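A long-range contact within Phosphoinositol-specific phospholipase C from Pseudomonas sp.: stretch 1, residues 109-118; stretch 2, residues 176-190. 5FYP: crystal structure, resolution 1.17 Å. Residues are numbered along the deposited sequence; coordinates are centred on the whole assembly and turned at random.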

ATOM      1  N   PRO A 109      14.631   7.103 -12.695  1.00 20.61           N
ATOM      2  CA  PRO A 109      14.972   8.076 -11.680  1.00 23.01           C
ATOM      3  C   PRO A 109      14.017   9.281 -11.738  1.00 20.26           C
ATOM      4  O   PRO A 109      13.572   9.708 -12.811  1.00 23.60           O
ATOM      5  N   GLY A 110      13.672   9.771 -10.567  1.00 19.90           N
ATOM      6  CA  GLY A 110      12.759  10.898 -10.468  1.00 19.91           C
ATOM      7  C   GLY A 110      11.299  10.504 -10.488  1.00 18.38           C
ATOM      8  O   GLY A 110      10.443  11.371 -10.602  1.00 18.61           O
ATOM      9  N   HIS A 111      11.010   9.203 -10.382  1.00 15.09           N
ATOM     10  CA  HIS A 111       9.630   8.804 -10.490  1.00 14.26           C
ATOM     11  C   HIS A 111       8.765   9.286  -9.330  1.00 11.59           C
ATOM     12  O   HIS A 111       9.220   9.427  -8.186  1.00 13.00           O
ATOM     13  N   PHE A 112       7.505   9.528  -9.640  1.00 11.74           N
ATOM     14  CA  PHE A 112       6.486   9.742  -8.637  1.00 11.02           C
ATOM     15  C   PHE A 112       6.508   8.558  -7.671  1.00 10.46           C
ATOM     16  O   PHE A 112       6.737   7.419  -8.096  1.00 11.63           O
ATOM     17  N   PRO A 113       6.314   8.779  -6.364  1.00 10.54           N
ATOM     18  CA  PRO A 113       6.431   7.673  -5.424  1.00  9.72           C
ATOM     19  C   PRO A 113       5.503   6.516  -5.763  1.00  8.70           C
ATOM     20  O   PRO A 113       4.330   6.733  -6.100  1.00  9.99           O
ATOM     21  N   ILE A 114       6.038   5.302  -5.643  1.00  9.10           N
ATOM     22  CA  ILE A 114       5.262   4.082  -5.900  1.00  8.47           C
ATOM     23  C   ILE A 114       4.719   3.550  -4.581  1.00  8.15           C
ATOM     24  O   ILE A 114       5.474   3.439  -3.629  1.00  9.80           O
ATOM     25  N   THR A 115       3.440   3.231  -4.567  1.00  7.74           N
ATOM     26  CA  THR A 115       2.812   2.627  -3.404  1.00  7.62           C
ATOM     27  C   THR A 115       2.451   1.186  -3.761  1.00  7.57           C
ATOM     28  O   THR A 115       1.786   0.934  -4.768  1.00  8.15           O
ATOM     29  N   LEU A 116       2.895   0.245  -2.939  1.00  7.31           N
ATOM     30  CA  LEU A 116       2.618  -1.190  -3.129  1.00  7.49           C
ATOM     31  C   LEU A 116       1.758  -1.692  -1.990  1.00  6.65           C
ATOM     32  O   LEU A 116       2.180  -1.698  -0.834  1.00  8.30           O
ATOM     33  N   ILE A 117       0.557  -2.121  -2.341  1.00  6.73           N
ATOM     34  CA  ILE A 117      -0.369  -2.722  -1.385  1.00  7.07           C
ATOM     35  C   ILE A 117      -0.041  -4.207  -1.307  1.00  7.25           C
ATOM     36  O   ILE A 117      -0.132  -4.938  -2.277  1.00  9.90           O
ATOM     37  N   LEU A 118       0.397  -4.635  -0.123  1.00  7.12           N
ATOM     38  CA  LEU A 118       0.793  -6.005   0.158  1.00  7.00           C
ATOM     39  C   LEU A 118      -0.337  -6.634   0.961  1.00  6.69           C
ATOM     40  O   LEU A 118      -0.456  -6.399   2.166  1.00  7.40           O
ATOM     41  N   THR A 176       5.741  16.152  -0.008  1.00 10.86           N
ATOM     42  CA  THR A 176       5.145  16.284  -1.338  1.00 10.71           C
ATOM     43  C   THR A 176       5.584  15.152  -2.240  1.00 10.64           C
ATOM     44  O   THR A 176       6.570  14.442  -1.959  1.00 11.07           O
ATOM     45  N   ALA A 177       4.898  14.983  -3.361  1.00 10.96           N
ATOM     46  CA  ALA A 177       5.365  14.020  -4.365  1.00 11.53           C
ATOM     47  C   ALA A 177       6.801  14.327  -4.802  1.00 12.10           C
ATOM     48  O   ALA A 177       7.598  13.402  -4.963  1.00 12.78           O
ATOM     49  N   ASN A 178       7.133  15.602  -4.980  1.00 13.71           N
ATOM     50  CA  ASN A 178       8.518  15.988  -5.294  1.00 14.37           C
ATOM     51  C   ASN A 178       9.491  15.517  -4.205  1.00 13.35           C
ATOM     52  O   ASN A 178      10.548  14.966  -4.495  1.00 14.30           O
ATOM     53  N   ASP A 179       9.131  15.736  -2.936  1.00 12.87           N
ATOM     54  CA  ASP A 179       9.959  15.287  -1.829  1.00 11.63           C
ATOM     55  C   ASP A 179      10.160  13.756  -1.872  1.00 12.42           C
ATOM     56  O   ASP A 179      11.197  13.250  -1.435  1.00 14.41           O
ATOM     57  N   LEU A 180       9.137  13.054  -2.355  1.00 11.68           N
ATOM     58  CA  LEU A 180       9.112  11.594  -2.399  1.00 11.68           C
ATOM     59  C   LEU A 180       9.524  11.007  -3.750  1.00 12.06           C
ATOM     60  O   LEU A 180       9.276   9.839  -4.031  1.00 11.76           O
ATOM     61  N   GLN A 181      10.206  11.796  -4.578  1.00 12.36           N
ATOM     62  CA  GLN A 181      10.682  11.263  -5.846  1.00 13.64           C
ATOM     63  C   GLN A 181      11.555  10.054  -5.617  1.00 11.74           C
ATOM     64  O   GLN A 181      12.414  10.048  -4.724  1.00 14.24           O
ATOM     65  N   GLY A 182      11.348   9.036  -6.440  1.00 12.17           N
ATOM     66  CA  GLY A 182      12.142   7.826  -6.343  1.00 13.38           C
ATOM     67  C   GLY A 182      11.846   6.922  -5.162  1.00 12.53           C
ATOM     68  O   GLY A 182      12.535   5.925  -4.981  1.00 14.12           O
ATOM     69  N   LYS A 183      10.817   7.249  -4.384  1.00 12.06           N
ATOM     70  CA  LYS A 183      10.515   6.472  -3.199  1.00 10.76           C
ATOM     71  C   LYS A 183       9.490   5.369  -3.482  1.00 10.00           C
ATOM     72  O   LYS A 183       8.697   5.430  -4.429  1.00 10.35           O
ATOM     73  N   VAL A 184       9.530   4.361  -2.614  1.00  9.83           N
ATOM     74  CA  VAL A 184       8.553   3.265  -2.568  1.00  9.09           C
ATOM     75  C   VAL A 184       7.956   3.224  -1.160  1.00  8.56           C
ATOM     76  O   VAL A 184       8.660   3.270  -0.171  1.00  9.36           O
ATOM     77  N   LEU A 185       6.620   3.178  -1.116  1.00  8.03           N
ATOM     78  CA  LEU A 185       5.843   3.040   0.117  1.00  7.65           C
ATOM     79  C   LEU A 185       5.168   1.686   0.112  1.00  7.27           C
ATOM     80  O   LEU A 185       4.486   1.357  -0.845  1.00  9.20           O
ATOM     81  N   LEU A 186       5.361   0.923   1.169  1.00  7.34           N
ATOM     82  CA  LEU A 186       4.773  -0.394   1.308  1.00  6.72           C
ATOM     83  C   LEU A 186       3.613  -0.335   2.301  1.00  6.75           C
ATOM     84  O   LEU A 186       3.743   0.300   3.350  1.00  7.13           O
ATOM     85  N   VAL A 187       2.519  -1.037   1.976  1.00  6.53           N
ATOM     86  CA  VAL A 187       1.311  -0.974   2.797  1.00  6.34           C
ATOM     87  C   VAL A 187       0.864  -2.400   3.077  1.00  6.82           C
ATOM     88  O   VAL A 187       0.784  -3.206   2.159  1.00  9.20           O
ATOM     89  N   LEU A 188       0.550  -2.711   4.319  1.00  6.70           N
ATOM     90  CA  LEU A 188       0.062  -4.041   4.703  1.00  6.87           C
ATOM     91  C   LEU A 188      -1.461  -4.020   4.828  1.00  6.79           C
ATOM     92  O   LEU A 188      -2.033  -3.172   5.521  1.00  7.15           O
ATOM     93  N   ASN A 189      -2.104  -4.973   4.144  1.00  6.62           N
ATOM     94  CA  ASN A 189      -3.523  -5.256   4.328  1.00  6.89           C
ATOM     95  C   ASN A 189      -3.664  -6.716   4.771  1.00  7.16           C
ATOM     96  O   ASN A 189      -2.785  -7.549   4.503  1.00  7.35           O
ATOM     97  N   HIS A 190      -4.816  -7.025   5.351  1.00  8.13           N
ATOM     98  CA  HIS A 190      -5.219  -8.390   5.699  1.00  8.32           C
ATOM     99  C   HIS A 190      -6.714  -8.331   5.979  1.00  8.35           C
ATOM    100  O   HIS A 190      -7.226  -7.277   6.324  1.00  9.96           O
TER

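In a parallel β-sheet, neighbouring strands in register place paired side chains on the same face, so rotamers must let them pack side by side. Strands 114-118 and 184-189 illustrate the rule. Their backbones are laced by alternating hydrogen bonds, such as Leu-185 N to Ile-114 O (2.8 Å) and Leu-116 N to Leu-185 O (2.9 Å), which fix the pairing.

One face carries Ile-114, Leu-116 and Leu-118 beside Val-184, Leu-186 and Leu-188. Leu-116 and Leu-186 both adopt chi1 m, chi2 t, and Leu-116 CD1 meets Leu-186 CD2 at 3.8 Å. Leu-118 repeats this rotamer, bringing its CD1 to 4.2 Å from Leu-186 CB. Val-184 (t) lies with CG2 4.4 Å from Ile-114 CB.

The other face carries Thr-115 and Ile-117 beside Leu-185 and Val-187. Thr-115 (m) sets its methyl CG2 3.7 Å from Val-187 CG2. Ile-117, with both chi angles m, folds its CD1 back to 3.8 Å from Val-187 CB, so that Val-187 touches both neighbours. Leu-185 (m, p) carries CD1 to 4.1 Å from Pro-113 CB.

Before the strands, packing becomes more individual. Pro-113 lays its ring against the turn that leads into strand 184-189, CG 3.8 Å from Leu-180 CB, while Phe-112 (t) swings its ring end back, CE2 3.5 Å from Ala-177 CB. His-111 starts out pointing away, but chi1 p returns its imidazole: ND1 donates to Phe-112 O (2.8 Å), and NE2 is satisfied elsewhere in the structure. The ring thus held receives a CH-π contact over one face, with Gly-182 CA 3.6 Å from the centroid of the His-111 ring. At the ring's edge, His-111 CE1 lies 3.4 Å from Lys-183 O. The Lys-183 side chain starts out sideways and its end runs clear of stretch 1, so the contact at the ring edge is made by its backbone carbonyl.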

ATOM      1  CB  PRO A 109      16.407   8.478 -12.022  1.00 24.21           C
ATOM      2  CG  PRO A 109      16.638   8.028 -13.417  1.00 25.61           C
ATOM      3  CD  PRO A 109      15.744   6.861 -13.647  1.00 20.10           C
ATOM      4  CB  HIS A 111       9.489   7.281 -10.666  1.00 12.95           C
ATOM      5  CG  HIS A 111       9.980   6.442  -9.513  1.00 13.88           C
ATOM      6  ND1 HIS A 111       9.263   6.244  -8.364  1.00 12.78           N
ATOM      7  CD2 HIS A 111      11.110   5.711  -9.378  1.00 16.11           C
ATOM      8  CE1 HIS A 111       9.938   5.439  -7.562  1.00 11.05           C
ATOM      9  NE2 HIS A 111      11.051   5.085  -8.159  1.00 13.47           N
ATOM     10  CB  PHE A 112       5.134   9.859  -9.357  1.00 11.54           C
ATOM     11  CG  PHE A 112       3.994  10.192  -8.467  1.00 11.35           C
ATOM     12  CD1 PHE A 112       3.342   9.195  -7.758  1.00 10.65           C
ATOM     13  CD2 PHE A 112       3.563  11.495  -8.315  1.00 12.68           C
ATOM     14  CE1 PHE A 112       2.319   9.504  -6.884  1.00 10.79           C
ATOM     15  CE2 PHE A 112       2.519  11.801  -7.480  1.00 12.86           C
ATOM     16  CZ  PHE A 112       1.901  10.807  -6.757  1.00 12.18           C
ATOM     17  CB  PRO A 113       6.071   8.307  -4.083  1.00  9.30           C
ATOM     18  CG  PRO A 113       5.300   9.548  -4.446  1.00 10.03           C
ATOM     19  CD  PRO A 113       5.998  10.038  -5.688  1.00 10.01           C
ATOM     20  CB  ILE A 114       6.127   3.019  -6.557  1.00  9.59           C
ATOM     21  CG1 ILE A 114       6.605   3.481  -7.927  1.00 11.00           C
ATOM     22  CG2 ILE A 114       5.399   1.680  -6.646  1.00  9.51           C
ATOM     23  CD1 ILE A 114       7.773   2.674  -8.471  1.00 12.53           C
ATOM     24  CB  THR A 115       1.575   3.409  -2.954  1.00  7.88           C
ATOM     25  OG1 THR A 115       1.960   4.742  -2.626  1.00  9.02           O
ATOM     26  CG2 THR A 115       0.937   2.809  -1.719  1.00  9.19           C
ATOM     27  CB  LEU A 116       3.879  -2.019  -3.166  1.00  9.97           C
ATOM     28  CG  LEU A 116       4.914  -1.748  -4.177  1.00 12.41           C
ATOM     29  CD1 LEU A 116       6.019  -2.805  -4.098  1.00 14.16           C
ATOM     30  CD2 LEU A 116       4.326  -1.727  -5.579  1.00 13.02           C
ATOM     31  CB  ILE A 117      -1.835  -2.534  -1.862  1.00  8.84           C
ATOM     32  CG1 ILE A 117      -2.144  -1.034  -2.178  1.00  9.54           C
ATOM     33  CG2 ILE A 117      -2.834  -3.165  -0.894  1.00 10.84           C
ATOM     34  CD1 ILE A 117      -1.940  -0.058  -1.048  1.00 10.08           C
ATOM     35  CB  LEU A 118       2.136  -6.029   0.867  1.00  8.10           C
ATOM     36  CG  LEU A 118       3.257  -5.275   0.133  1.00  8.97           C
ATOM     37  CD1 LEU A 118       4.516  -5.277   0.975  1.00 10.29           C
ATOM     38  CD2 LEU A 118       3.520  -5.828  -1.241  1.00 11.04           C
ATOM     39  CB  THR A 176       5.505  17.620  -2.026  1.00 11.85           C
ATOM     40  OG1 THR A 176       6.907  17.609  -2.238  1.00 13.72           O
ATOM     41  CG2 THR A 176       5.075  18.822  -1.176  1.00 12.73           C
ATOM     42  CB  ALA A 177       4.423  13.932  -5.525  1.00 11.57           C
ATOM     43  CB  ASN A 178       8.622  17.507  -5.457  1.00 17.60           C
ATOM     44  CG  ASN A 178      10.005  17.942  -5.835  1.00 24.17           C
ATOM     45  OD1 ASN A 178      10.492  17.512  -6.850  1.00 33.15           O
ATOM     46  ND2 ASN A 178      10.647  18.731  -5.001  1.00 37.87           N
ATOM     47  CB  ASP A 179       9.319  15.594  -0.473  1.00 12.44           C
ATOM     48  CG  ASP A 179       9.224  17.058  -0.131  1.00 15.91           C
ATOM     49  OD1 ASP A 179      10.049  17.865  -0.597  1.00 19.69           O
ATOM     50  OD2 ASP A 179       8.291  17.380   0.672  1.00 15.82           O
ATOM     51  CB  LEU A 180       7.729  11.088  -1.998  1.00 10.78           C
ATOM     52  CG  LEU A 180       7.275  11.409  -0.578  1.00 11.25           C
ATOM     53  CD1 LEU A 180       5.811  11.074  -0.432  1.00 11.87           C
ATOM     54  CD2 LEU A 180       8.116  10.692   0.433  1.00 12.38           C
ATOM     55  CB  GLN A 181      11.587  12.269  -6.553  1.00 16.81           C
ATOM     56  CG  GLN A 181      10.938  13.295  -7.396  1.00 23.10           C
ATOM     57  CD  GLN A 181      11.982  14.217  -8.007  1.00 32.01           C
ATOM     58  OE1 GLN A 181      12.969  13.762  -8.613  1.00 47.14           O
ATOM     59  NE2 GLN A 181      11.783  15.470  -7.828  1.00 49.25           N
ATOM     60  CB  LYS A 183      10.038   7.370  -2.058  1.00 12.34           C
ATOM     61  CG  LYS A 183      10.997   8.492  -1.650  1.00 16.60           C
ATOM     62  CD  LYS A 183      12.397   8.071  -1.265  1.00 17.70           C
ATOM     63  CE  LYS A 183      12.439   7.252  -0.011  1.00 18.53           C
ATOM     64  NZ  LYS A 183      13.828   6.710   0.123  1.00 16.96           N
ATOM     65  CB  VAL A 184       9.221   1.932  -2.901  1.00 10.03           C
ATOM     66  CG1 VAL A 184       8.276   0.760  -2.707  1.00 10.76           C
ATOM     67  CG2 VAL A 184       9.772   1.945  -4.326  1.00 10.81           C
ATOM     68  CB  LEU A 185       4.761   4.132   0.242  1.00  8.21           C
ATOM     69  CG  LEU A 185       5.230   5.544   0.559  1.00  8.93           C
ATOM     70  CD1 LEU A 185       5.978   6.193  -0.585  1.00 11.47           C
ATOM     71  CD2 LEU A 185       4.054   6.408   0.960  1.00 10.34           C
ATOM     72  CB  LEU A 186       5.808  -1.375   1.800  1.00  7.75           C
ATOM     73  CG  LEU A 186       7.059  -1.464   0.932  1.00  8.42           C
ATOM     74  CD1 LEU A 186       8.055  -2.415   1.553  1.00 10.20           C
ATOM     75  CD2 LEU A 186       6.733  -1.872  -0.499  1.00  8.77           C
ATOM     76  CB  VAL A 187       0.213  -0.226   2.042  1.00  7.08           C
ATOM     77  CG1 VAL A 187      -1.032  -0.083   2.932  1.00  7.77           C
ATOM     78  CG2 VAL A 187       0.702   1.142   1.556  1.00  6.69           C
ATOM     79  CB  LEU A 188       0.676  -4.455   6.032  1.00  7.53           C
ATOM     80  CG  LEU A 188       0.365  -5.871   6.497  1.00  8.38           C
ATOM     81  CD1 LEU A 188       0.949  -6.912   5.538  1.00  9.68           C
ATOM     82  CD2 LEU A 188       0.871  -6.084   7.903  1.00  9.15           C
ATOM     83  CB  ASN A 189      -4.351  -5.027   3.051  1.00  7.38           C
ATOM     84  CG  ASN A 189      -4.458  -3.588   2.593  1.00  7.62           C
ATOM     85  OD1 ASN A 189      -4.105  -2.597   3.277  1.00 10.60           O
ATOM     86  ND2 ASN A 189      -5.001  -3.446   1.453  1.00  7.23           N
ATOM     87  CB  HIS A 190      -4.425  -8.889   6.940  1.00  8.69           C
ATOM     88  CG  HIS A 190      -4.558 -10.356   7.234  1.00  8.45           C
ATOM     89  ND1 HIS A 190      -5.663 -10.904   7.829  1.00  9.24           N
ATOM     90  CD2 HIS A 190      -3.713 -11.383   6.979  1.00  9.49           C
ATOM     91  CE1 HIS A 190      -5.505 -12.200   7.916  1.00  9.83           C
ATOM     92  NE2 HIS A 190      -4.331 -12.524   7.396  1.00  9.19           N
TER